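Local coordinates for protein Ufm1-specific protease (Caenorhabditis elegans, PDB 5EJJ) that cleaves the peptide bond at the C-terminal glycine of the ubiquitin-like modifier UFM-1 as a thiol protease, and is required to localize a subset of odorant receptors to olfactory cilia, at residues 64-73 with 297-305; 124-133 with 193-204. All blocks are in the same frame, centred on the assembly; numbering follows the deposited sequence.

Interaction 1 of 2, residues 64-73 with 297-305; sequences FLESSLSADI and GWVSLLHLQ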
# COMPACT_ATOMS: atom_id res chain seq x y z
N PHE A 64 -4.63 17.74 9.70
CA PHE A 64 -4.32 17.12 8.41
C PHE A 64 -4.09 15.62 8.56
O PHE A 64 -4.58 14.83 7.75
CB PHE A 64 -3.12 17.75 7.72
CG PHE A 64 -2.86 17.15 6.38
CD1 PHE A 64 -3.66 17.48 5.28
CD2 PHE A 64 -1.85 16.21 6.21
CE1 PHE A 64 -3.44 16.91 4.04
CE2 PHE A 64 -1.61 15.63 4.98
CZ PHE A 64 -2.41 15.98 3.89
N LEU A 65 -3.35 15.23 9.59
CA LEU A 65 -3.08 13.82 9.83
C LEU A 65 -4.37 13.03 9.97
O LEU A 65 -4.58 12.09 9.22
CB LEU A 65 -2.21 13.62 11.07
CG LEU A 65 -0.79 14.18 10.94
CD1 LEU A 65 0.00 13.77 12.13
CD2 LEU A 65 -0.11 13.72 9.69
N GLU A 66 -5.22 13.44 10.90
CA GLU A 66 -6.44 12.70 11.25
C GLU A 66 -7.36 12.54 10.03
O GLU A 66 -8.00 11.50 9.87
CB GLU A 66 -7.16 13.37 12.41
CG GLU A 66 -8.21 12.53 13.16
CD GLU A 66 -8.43 13.04 14.62
OE1 GLU A 66 -9.20 12.42 15.41
OE2 GLU A 66 -7.81 14.07 14.98
N SER A 67 -7.40 13.53 9.16
CA SER A 67 -8.29 13.46 8.02
C SER A 67 -7.78 12.44 7.00
O SER A 67 -8.49 12.05 6.06
CB SER A 67 -8.44 14.82 7.35
OG SER A 67 -7.45 15.05 6.35
N SER A 68 -6.54 12.02 7.19
CA SER A 68 -5.92 11.12 6.24
C SER A 68 -5.95 9.67 6.67
O SER A 68 -5.63 8.79 5.89
CB SER A 68 -4.50 11.55 5.99
OG SER A 68 -4.53 12.86 5.45
N LEU A 69 -6.34 9.43 7.91
CA LEU A 69 -6.42 8.09 8.46
C LEU A 69 -7.83 7.52 8.31
O LEU A 69 -8.78 8.27 8.07
CB LEU A 69 -6.02 8.12 9.92
CG LEU A 69 -4.73 8.90 10.09
CD1 LEU A 69 -4.37 8.99 11.53
CD2 LEU A 69 -3.64 8.21 9.33
N SER A 70 -7.95 6.20 8.43
CA SER A 70 -9.24 5.54 8.29
C SER A 70 -10.19 5.98 9.36
O SER A 70 -9.79 6.23 10.49
CB SER A 70 -9.10 4.03 8.34
OG SER A 70 -8.78 3.52 7.06
N ALA A 71 -11.46 6.01 8.99
CA ALA A 71 -12.52 6.65 9.75
C ALA A 71 -12.70 6.10 11.16
O ALA A 71 -13.17 6.82 12.04
CB ALA A 71 -13.81 6.59 8.99
N ASP A 72 -12.31 4.84 11.39
CA ASP A 72 -12.45 4.27 12.73
C ASP A 72 -11.33 4.69 13.69
O ASP A 72 -11.34 4.33 14.87
CB ASP A 72 -12.52 2.75 12.64
CG ASP A 72 -11.21 2.12 12.25
OD1 ASP A 72 -10.64 2.47 11.19
OD2 ASP A 72 -10.72 1.27 13.02
N ILE A 73 -10.38 5.46 13.19
CA ILE A 73 -9.20 5.82 13.94
C ILE A 73 -9.20 7.30 14.26
O ILE A 73 -9.52 8.13 13.43
CB ILE A 73 -7.98 5.48 13.09
CG1 ILE A 73 -7.89 3.98 12.94
CG2 ILE A 73 -6.71 6.04 13.68
CD1 ILE A 73 -6.59 3.51 12.38
N GLY A 297 4.36 -1.38 6.02
CA GLY A 297 4.34 -1.57 7.46
C GLY A 297 2.97 -1.34 8.05
O GLY A 297 2.62 -1.95 9.06
N TRP A 298 2.22 -0.44 7.41
CA TRP A 298 0.90 -0.03 7.89
C TRP A 298 -0.19 -1.12 7.88
O TRP A 298 -0.19 -2.00 7.03
CB TRP A 298 0.41 1.13 7.04
CG TRP A 298 1.03 2.43 7.37
CD1 TRP A 298 2.32 2.66 7.72
CD2 TRP A 298 0.37 3.69 7.37
NE1 TRP A 298 2.51 4.01 7.95
CE2 TRP A 298 1.32 4.66 7.74
CE3 TRP A 298 -0.94 4.10 7.10
CZ2 TRP A 298 1.01 6.00 7.85
CZ3 TRP A 298 -1.24 5.41 7.21
CH2 TRP A 298 -0.28 6.36 7.58
N VAL A 299 -1.11 -1.06 8.82
CA VAL A 299 -2.16 -2.07 8.89
C VAL A 299 -3.53 -1.44 8.79
O VAL A 299 -4.55 -2.11 8.98
CB VAL A 299 -2.08 -2.87 10.18
CG1 VAL A 299 -0.81 -3.61 10.22
CG2 VAL A 299 -2.17 -1.94 11.37
N SER A 300 -3.57 -0.14 8.52
CA SER A 300 -4.80 0.52 8.16
C SER A 300 -4.38 1.45 7.02
O SER A 300 -3.21 1.82 6.94
CB SER A 300 -5.37 1.26 9.38
OG SER A 300 -6.30 2.29 9.03
N LEU A 301 -5.33 1.79 6.14
CA LEU A 301 -5.05 2.54 4.92
C LEU A 301 -4.77 4.01 5.18
O LEU A 301 -5.02 4.51 6.27
CB LEU A 301 -6.23 2.40 3.96
CG LEU A 301 -6.56 0.96 3.54
CD1 LEU A 301 -7.92 0.89 2.87
CD2 LEU A 301 -5.48 0.43 2.60
N LEU A 302 -4.24 4.69 4.17
CA LEU A 302 -3.95 6.12 4.20
C LEU A 302 -4.70 6.77 3.05
O LEU A 302 -4.64 6.29 1.92
CB LEU A 302 -2.45 6.35 3.98
CG LEU A 302 -1.94 7.77 3.69
CD1 LEU A 302 -1.97 8.66 4.89
CD2 LEU A 302 -0.54 7.67 3.24
N HIS A 303 -5.40 7.87 3.33
CA HIS A 303 -6.34 8.44 2.37
C HIS A 303 -5.96 9.86 2.05
O HIS A 303 -5.81 10.68 2.93
CB HIS A 303 -7.73 8.43 2.95
CG HIS A 303 -8.11 7.14 3.59
ND1 HIS A 303 -8.95 6.24 3.00
CD2 HIS A 303 -7.75 6.61 4.78
CE1 HIS A 303 -9.11 5.20 3.80
NE2 HIS A 303 -8.38 5.40 4.89
N LEU A 304 -5.81 10.18 0.77
CA LEU A 304 -5.29 11.48 0.43
C LEU A 304 -5.93 12.02 -0.83
O LEU A 304 -6.16 11.28 -1.80
CB LEU A 304 -3.78 11.42 0.24
CG LEU A 304 -2.92 11.00 1.43
CD1 LEU A 304 -1.50 10.83 0.98
CD2 LEU A 304 -3.02 12.02 2.55
N GLN A 305 -6.22 13.32 -0.80
CA GLN A 305 -6.56 14.09 -1.98
C GLN A 305 -5.25 14.66 -2.49
O GLN A 305 -4.53 15.33 -1.74
CB GLN A 305 -7.50 15.22 -1.59
CG GLN A 305 -8.71 14.72 -0.87
CD GLN A 305 -9.47 13.77 -1.75
OE1 GLN A 305 -9.47 12.57 -1.51
NE2 GLN A 305 -10.09 14.30 -2.79
O HOH W 1 -8.55 11.97 3.46
O HOH W 2 -7.91 0.84 6.67
O HOH W 3 -8.67 0.57 10.51
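Ser68 and His303 hold the close-packed part of this contact, where the last turn of helix 59-68 meets strand 302-306. His303 N gives a straight hydrogen bond to Ser68 O (2.7 Å, 160°), received in the carbonyl plane, and a water bridges Ser67 O and His303 O. The imidazole, its CG anti to the carbonyl carbon (chi1 -46°), lies along the chain after the helix, and its NE2 shares a hydrogen bond with Ser70 OG at 2.9 Å, met at the ring edge. Serine suits position 68 because its small side chain lets the strand come close; its OG turns back to Phe64 O, 3.0 Å away, while Leu304 CD2 packs on that OG. Leu69 CD2 rests at 4.2 Å from Trp298 CH2. With an alanine at His303, Ser70 OG would probably lose its ring partner and a gap would open beside the Leu69 backbone.

Toward Ser300 and the partly exposed Asp72 the fit is looser: one water joins Ser70 OG to Leu301 N, and another, bound to Asp72 OD1, reaches Ser300 OG only weakly. The chemistry is thus mainly polar: serine hydroxyls, the His303 amide and waters satisfy backbone groups, while the imidazole pairs with Ser70.

Interaction 2 of 2, residues 124-133 with 193-204; sequences MEGASCVSRV and AVPYKDVIEFTA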
# COMPACT_ATOMS: atom_id res chain seq x y z
N MET A 124 -3.64 -6.48 10.22
CA MET A 124 -4.72 -5.94 9.39
C MET A 124 -6.00 -6.62 9.78
O MET A 124 -5.98 -7.69 10.37
CB MET A 124 -4.46 -6.16 7.91
CG MET A 124 -3.74 -5.01 7.30
SD MET A 124 -3.11 -5.39 5.68
CE MET A 124 -2.70 -7.12 5.89
N GLU A 125 -7.11 -6.00 9.43
CA GLU A 125 -8.39 -6.49 9.89
C GLU A 125 -9.43 -5.78 9.05
O GLU A 125 -9.26 -4.60 8.76
CB GLU A 125 -8.53 -6.09 11.34
CG GLU A 125 -9.50 -6.88 12.13
CD GLU A 125 -9.50 -6.48 13.60
OE1 GLU A 125 -8.40 -6.44 14.23
OE2 GLU A 125 -10.60 -6.17 14.11
N GLY A 126 -10.47 -6.49 8.63
CA GLY A 126 -11.62 -5.88 7.99
C GLY A 126 -11.61 -5.77 6.47
O GLY A 126 -10.59 -5.95 5.80
N ALA A 127 -12.77 -5.47 5.93
CA ALA A 127 -12.89 -5.19 4.50
C ALA A 127 -12.91 -3.67 4.28
O ALA A 127 -13.09 -2.91 5.22
CB ALA A 127 -14.15 -5.83 3.95
N SER A 128 -12.70 -3.24 3.04
CA SER A 128 -12.84 -1.84 2.67
C SER A 128 -14.12 -1.61 1.89
O SER A 128 -14.25 -2.13 0.79
CB SER A 128 -11.67 -1.39 1.80
OG SER A 128 -10.50 -1.23 2.56
N CYS A 129 -15.06 -0.82 2.43
CA CYS A 129 -16.19 -0.32 1.64
C CYS A 129 -15.78 0.91 0.86
O CYS A 129 -15.08 1.75 1.39
CB CYS A 129 -17.34 0.09 2.55
SG CYS A 129 -17.86 -1.21 3.63
N VAL A 130 -16.23 1.05 -0.38
CA VAL A 130 -15.82 2.20 -1.18
C VAL A 130 -16.95 2.73 -2.09
O VAL A 130 -17.82 1.99 -2.51
CB VAL A 130 -14.59 1.83 -2.01
CG1 VAL A 130 -14.91 0.67 -2.90
CG2 VAL A 130 -14.11 2.98 -2.84
N SER A 131 -16.96 4.03 -2.36
CA SER A 131 -17.90 4.61 -3.31
C SER A 131 -17.30 5.86 -3.94
O SER A 131 -16.42 6.47 -3.36
CB SER A 131 -19.24 4.93 -2.64
OG SER A 131 -19.09 5.90 -1.62
N ARG A 132 -17.74 6.20 -5.16
CA ARG A 132 -17.38 7.48 -5.77
C ARG A 132 -18.37 8.51 -5.28
O ARG A 132 -19.58 8.25 -5.19
CB ARG A 132 -17.50 7.45 -7.27
CG ARG A 132 -16.28 7.07 -7.97
CD ARG A 132 -16.25 7.67 -9.36
NE ARG A 132 -14.95 8.30 -9.57
CZ ARG A 132 -14.64 9.03 -10.63
NH1 ARG A 132 -15.56 9.21 -11.58
NH2 ARG A 132 -13.43 9.59 -10.72
N VAL A 133 -17.85 9.68 -4.96
CA VAL A 133 -18.68 10.75 -4.46
C VAL A 133 -18.19 12.02 -5.10
O VAL A 133 -16.99 12.20 -5.27
CB VAL A 133 -18.52 10.90 -2.96
CG1 VAL A 133 -19.37 12.01 -2.51
CG2 VAL A 133 -18.92 9.62 -2.25
N ALA A 193 -11.40 -10.91 6.23
CA ALA A 193 -11.08 -10.01 5.13
C ALA A 193 -9.82 -9.17 5.38
O ALA A 193 -9.36 -9.01 6.53
CB ALA A 193 -12.28 -9.14 4.79
N VAL A 194 -9.24 -8.63 4.32
CA VAL A 194 -8.18 -7.66 4.48
C VAL A 194 -8.40 -6.37 3.68
O VAL A 194 -8.71 -6.41 2.49
CB VAL A 194 -6.79 -8.26 4.14
CG1 VAL A 194 -6.26 -9.02 5.32
CG2 VAL A 194 -6.87 -9.12 2.89
N PRO A 195 -8.20 -5.22 4.32
CA PRO A 195 -8.49 -3.89 3.76
C PRO A 195 -7.89 -3.57 2.37
O PRO A 195 -8.44 -2.72 1.67
CB PRO A 195 -7.91 -2.93 4.81
CG PRO A 195 -6.92 -3.76 5.57
CD PRO A 195 -7.54 -5.12 5.63
N TYR A 196 -6.79 -4.21 1.96
CA TYR A 196 -6.16 -3.80 0.70
C TYR A 196 -6.65 -4.58 -0.51
O TYR A 196 -6.17 -4.34 -1.62
CB TYR A 196 -4.62 -3.83 0.78
CG TYR A 196 -4.05 -5.21 1.05
CD1 TYR A 196 -3.92 -5.69 2.33
CD2 TYR A 196 -3.67 -6.04 0.00
CE1 TYR A 196 -3.42 -6.95 2.58
CE2 TYR A 196 -3.16 -7.31 0.25
CZ TYR A 196 -3.04 -7.76 1.54
OH TYR A 196 -2.54 -9.02 1.82
N LYS A 197 -7.59 -5.50 -0.32
CA LYS A 197 -8.11 -6.22 -1.47
C LYS A 197 -9.51 -6.83 -1.31
O LYS A 197 -10.09 -7.30 -2.28
CB LYS A 197 -7.13 -7.31 -1.93
CG LYS A 197 -6.92 -8.44 -0.92
CD LYS A 197 -5.96 -9.51 -1.44
CE LYS A 197 -6.71 -10.62 -2.18
NZ LYS A 197 -7.47 -11.53 -1.26
N ASP A 198 -10.06 -6.84 -0.10
CA ASP A 198 -11.45 -7.27 0.02
C ASP A 198 -12.38 -6.06 0.08
O ASP A 198 -12.50 -5.40 1.11
CB ASP A 198 -11.65 -8.22 1.20
CG ASP A 198 -10.67 -9.38 1.16
OD1 ASP A 198 -10.07 -9.58 0.09
OD2 ASP A 198 -10.50 -10.06 2.20
N VAL A 199 -13.03 -5.79 -1.06
CA VAL A 199 -13.67 -4.52 -1.31
C VAL A 199 -15.14 -4.70 -1.65
O VAL A 199 -15.45 -5.34 -2.64
CB VAL A 199 -13.03 -3.85 -2.52
CG1 VAL A 199 -13.68 -2.55 -2.81
CG2 VAL A 199 -11.56 -3.62 -2.28
N ILE A 200 -16.04 -4.14 -0.83
CA ILE A 200 -17.46 -4.03 -1.16
C ILE A 200 -17.76 -2.64 -1.77
O ILE A 200 -17.81 -1.64 -1.05
CB ILE A 200 -18.33 -4.19 0.12
CG1 ILE A 200 -17.88 -5.39 0.93
CG2 ILE A 200 -19.81 -4.31 -0.19
CD1 ILE A 200 -17.07 -5.02 2.13
N GLU A 201 -17.97 -2.58 -3.09
CA GLU A 201 -18.27 -1.32 -3.77
C GLU A 201 -19.74 -0.89 -3.67
O GLU A 201 -20.62 -1.69 -3.93
CB GLU A 201 -17.89 -1.44 -5.23
CG GLU A 201 -18.12 -0.20 -6.06
CD GLU A 201 -17.25 -0.18 -7.32
OE1 GLU A 201 -17.78 0.20 -8.40
OE2 GLU A 201 -16.03 -0.53 -7.24
N PHE A 202 -20.01 0.38 -3.32
CA PHE A 202 -21.39 0.93 -3.30
C PHE A 202 -21.60 2.11 -4.24
O PHE A 202 -20.65 2.75 -4.71
CB PHE A 202 -21.80 1.43 -1.92
CG PHE A 202 -21.82 0.38 -0.86
CD1 PHE A 202 -20.64 -0.16 -0.37
CD2 PHE A 202 -23.02 -0.00 -0.28
CE1 PHE A 202 -20.66 -1.09 0.66
CE2 PHE A 202 -23.06 -0.94 0.75
CZ PHE A 202 -21.88 -1.48 1.22
N THR A 203 -22.87 2.41 -4.50
CA THR A 203 -23.22 3.60 -5.25
C THR A 203 -23.73 4.64 -4.26
O THR A 203 -24.61 4.34 -3.45
CB THR A 203 -24.28 3.32 -6.30
OG1 THR A 203 -23.67 2.61 -7.38
CG2 THR A 203 -24.82 4.63 -6.83
N ALA A 204 -23.14 5.83 -4.27
CA ALA A 204 -23.54 6.84 -3.30
C ALA A 204 -24.63 7.73 -3.88
O ALA A 204 -24.55 8.17 -5.04
CB ALA A 204 -22.36 7.67 -2.82
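Strands 127-133 and 199-201 run side by side in the same direction, their axes 4.7 Å apart at closest and 25° from parallel. Ser128, Cys129 and Val130 pair with Val199, Ile200 and Glu201. Ser128 N bonds to Asp198 O and Ser128 O receives Ile200 N; Val130 repeats the pattern, its N bonding to Ile200 O and its O accepting Phe202 N almost straight (2.8 Å, 176°). Before the strands, Gly126 has backbone angles that would jam a side chain against the preceding carbonyl, and Pro195 lies against the Gly126 carbonyl.

Ser128 does more than pair: its OG donates to Pro195 O (2.7 Å) in the carbonyl plane, on a lone pair, tying the turn at 194-198 to the strand. Within that turn, Val194 O accepts the amides of Lys197 and Asp198, and Asp198 OD2 accepts Val194 N. Beside it, the bend of Met124 at chi3 (-34°) swings CE against Tyr196 CE1 at the ring edge; the sulfur also sits at that edge, 4.5 Å from the centroid, a Met-aromatic contact. Met124 CG lies on Pro195 CG. The flexible thioether suits this partly exposed end of the contact.

On one face Val130 CG1 meets Val199 CG1, compact branched side chains that suit a strand. On the other, Ile200 CD1 reaches Ala127 CB, where a methyl leaves room for it, and Cys129 meets Phe202 through CB and a sulfur-aromatic contact.

Strand 235-247 pairs with 127-139 on its far side and strand 163-166 with 199-205, so this is the parallel pair inside an otherwise antiparallel five-stranded mixed sheet.

The two contacts lie about 14 Å apart, measured between centres, and interaction 2 is nested along the chain inside the loop that interaction 1 closes. They touch directly: Leu301 CD1 packs against Ser128 OG at 3.4 Å, and Val299 O lies against Met124 CG. Interaction 1 joins the end of helix 59-68, in the N-terminal MPN region, to strand 302-306 of a two-stranded antiparallel pairing, whereas interaction 2 lies within the five-stranded mixed sheet. Helix 253-280, which follows that sheet's edge strand, 235-247, in sequence, also packs on interaction 1. Both lie away from the catalytic residues, and together they tie helix 59-68 to the neighbouring sheets.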